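Long-range contact in lysyl oxidase (Pichia pastoris, PDB 1W7C), which is a copper/topaquinone amine oxidase that probably oxidises primary amines, including peptidyl lysine, to aldehydes: residues L498-T503 with R570-M575. Numbering follows the deposited sequence. Where two conformers were deposited one is given.
Sequences LDVGGT and RAYNIM. With CA (calcium ion), chain D.
Leu498 and Val500 set their methyl groups against the CB of Tyr572 and against neighbouring residues of strand 569-576, packing the calcium-binding end of strand 488-498 and the loop after it against one strand of the beta sandwich in the copper amine oxidase enzyme domain. The two branches of Leu498 divide the work: CD2 lies 4.1 Å from Tyr572 CB, the two side chains roughly perpendicular, while CD1 sits 4.0 Å from Ile574 CG1, where the Leu498 and Ile574 chains lie alongside each other, running opposite ways. Val500 also splits. With CG1 anti to its backbone N (chi1 -176°), that methyl comes to 3.6 Å from Arg570 O and rests beside Ala571 CA, and CG2 meets Tyr572 CB at 4.1 Å. Ile557 of strand 553-559 touches both Leu498 and Val500. Polar tips are tied down elsewhere: Tyr572 OH is hydrogen-bonded to Gly450 O, and Arg570 NE to Tyr680 O, with Arg570 NH1 and NH2 in salt bridges to Glu562 and Glu329. Leu498 turns its side chain to the strand and its carbonyl to the metal: Leu498 O binds the calcium ion at 2.4 Å, and Asp499 OD1 binds it at 2.3 Å. Asp497, Asp643 and Ile644 supply further ligands, and a calcium-bound water donates a hydrogen bond to Thr503 O, 2.7 Å from the water oxygen.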
loop_
_atom_site.group_PDB
_atom_site.type_symbol
_atom_site.label_atom_id
_atom_site.label_comp_id
_atom_site.label_asym_id
_atom_site.label_seq_id
_atom_site.Cartn_x
_atom_site.Cartn_y
_atom_site.Cartn_z
ATOM N N LEU A 498 3.028 -13.782 -17.093
ATOM C CA LEU A 498 1.905 -14.583 -16.610
ATOM C C LEU A 498 1.550 -15.571 -17.714
ATOM O O LEU A 498 1.445 -15.165 -18.874
ATOM C CB LEU A 498 0.685 -13.672 -16.290
ATOM C CG LEU A 498 0.727 -13.057 -14.885
ATOM C CD1 LEU A 498 -0.033 -11.714 -14.886
ATOM C CD2 LEU A 498 0.144 -13.991 -13.867
ATOM N N ASP A 499 1.264 -16.803 -17.331
ATOM C CA ASP A 499 0.766 -17.845 -18.224
ATOM C C ASP A 499 -0.417 -18.478 -17.454
ATOM O O ASP A 499 -0.250 -19.468 -16.721
ATOM C CB ASP A 499 1.819 -18.934 -18.484
ATOM C CG ASP A 499 2.891 -18.551 -19.474
ATOM O OD1 ASP A 499 2.818 -17.508 -20.164
ATOM O OD2 ASP A 499 3.884 -19.356 -19.579
ATOM N N VAL A 500 -1.564 -17.836 -17.513
ATOM C CA VAL A 500 -2.693 -18.252 -16.699
ATOM C C VAL A 500 -3.453 -19.380 -17.372
ATOM O O VAL A 500 -4.027 -19.201 -18.437
ATOM C CB VAL A 500 -3.643 -17.059 -16.420
ATOM C CG1 VAL A 500 -4.742 -17.500 -15.495
ATOM C CG2 VAL A 500 -2.860 -15.921 -15.820
ATOM N N GLY A 501 -3.432 -20.549 -16.757
ATOM C CA GLY A 501 -4.079 -21.697 -17.361
ATOM C C GLY A 501 -3.535 -21.956 -18.746
ATOM O O GLY A 501 -4.320 -22.052 -19.711
ATOM N N GLY A 502 -2.196 -22.015 -18.809
ATOM C CA GLY A 502 -1.415 -22.219 -20.018
ATOM C C GLY A 502 -0.858 -20.943 -20.616
ATOM O O GLY A 502 -1.083 -19.850 -20.086
ATOM N N THR A 503 -0.093 -21.061 -21.689
ATOM C CA THR A 503 0.432 -19.869 -22.341
ATOM C C THR A 503 -0.590 -19.044 -23.083
ATOM O O THR A 503 -0.470 -17.801 -23.178
ATOM C CB THR A 503 1.581 -20.212 -23.319
ATOM O OG1 THR A 503 1.121 -21.154 -24.316
ATOM C CG2 THR A 503 2.789 -20.797 -22.629
ATOM N N ARG A 570 -10.480 -18.535 -16.283
ATOM C CA ARG A 570 -9.521 -18.510 -15.189
ATOM C C ARG A 570 -8.627 -17.293 -15.400
ATOM O O ARG A 570 -8.141 -17.065 -16.498
ATOM C CB ARG A 570 -8.665 -19.768 -15.220
ATOM C CG ARG A 570 -9.438 -21.047 -14.994
ATOM C CD ARG A 570 -8.575 -22.247 -14.902
ATOM N NE ARG A 570 -7.936 -22.286 -13.614
ATOM C CZ ARG A 570 -6.935 -23.102 -13.304
ATOM N NH1 ARG A 570 -6.409 -23.914 -14.206
ATOM N NH2 ARG A 570 -6.481 -23.119 -12.088
ATOM N N ALA A 571 -8.411 -16.490 -14.347
ATOM C CA ALA A 571 -7.677 -15.234 -14.537
ATOM C C ALA A 571 -6.843 -14.874 -13.328
ATOM O O ALA A 571 -7.058 -15.363 -12.228
ATOM C CB ALA A 571 -8.645 -14.104 -14.871
ATOM N N TYR A 572 -5.869 -14.002 -13.569
ATOM C CA TYR A 572 -5.158 -13.280 -12.526
ATOM C C TYR A 572 -5.358 -11.800 -12.777
ATOM O O TYR A 572 -5.312 -11.323 -13.917
ATOM C CB TYR A 572 -3.649 -13.643 -12.460
ATOM C CG TYR A 572 -3.310 -14.647 -11.383
ATOM C CD1 TYR A 572 -3.674 -15.985 -11.498
ATOM C CD2 TYR A 572 -2.646 -14.260 -10.226
ATOM C CE1 TYR A 572 -3.408 -16.877 -10.488
ATOM C CE2 TYR A 572 -2.348 -15.164 -9.213
ATOM C CZ TYR A 572 -2.735 -16.487 -9.328
ATOM O OH TYR A 572 -2.480 -17.415 -8.361
ATOM N N ASN A 573 -5.604 -11.091 -11.677
ATOM C CA ASN A 573 -5.760 -9.632 -11.695
ATOM C C ASN A 573 -4.431 -9.004 -11.339
ATOM O O ASN A 573 -3.860 -9.337 -10.310
ATOM C CB ASN A 573 -6.886 -9.286 -10.695
ATOM C CG ASN A 573 -7.029 -7.819 -10.337
ATOM O OD1 ASN A 573 -7.447 -7.538 -9.195
ATOM N ND2 ASN A 573 -6.801 -6.919 -11.249
ATOM N N ILE A 574 -3.988 -8.103 -12.221
ATOM C CA ILE A 574 -2.826 -7.241 -11.948
ATOM C C ILE A 574 -3.378 -5.990 -11.274
ATOM O O ILE A 574 -4.033 -5.168 -11.931
ATOM C CB ILE A 574 -2.068 -6.867 -13.224
ATOM C CG1 ILE A 574 -1.683 -8.116 -14.030
ATOM C CG2 ILE A 574 -0.841 -6.044 -12.852
ATOM C CD1 ILE A 574 -1.003 -7.802 -15.358
ATOM N N MET A 575 -3.138 -5.883 -9.960
ATOM C CA MET A 575 -3.788 -4.872 -9.100
ATOM C C MET A 575 -2.696 -3.873 -8.685
ATOM O O MET A 575 -1.752 -4.249 -8.010
ATOM C CB MET A 575 -4.345 -5.618 -7.863
ATOM C CG MET A 575 -4.968 -4.685 -6.867
ATOM S SD MET A 575 -5.538 -5.526 -5.371
ATOM C CE MET A 575 -5.842 -7.049 -5.984
HETATM CA CA CA D . 2.630 -15.362 -20.889
HETATM O O HOH W 1 0.349 -15.810 -21.574
#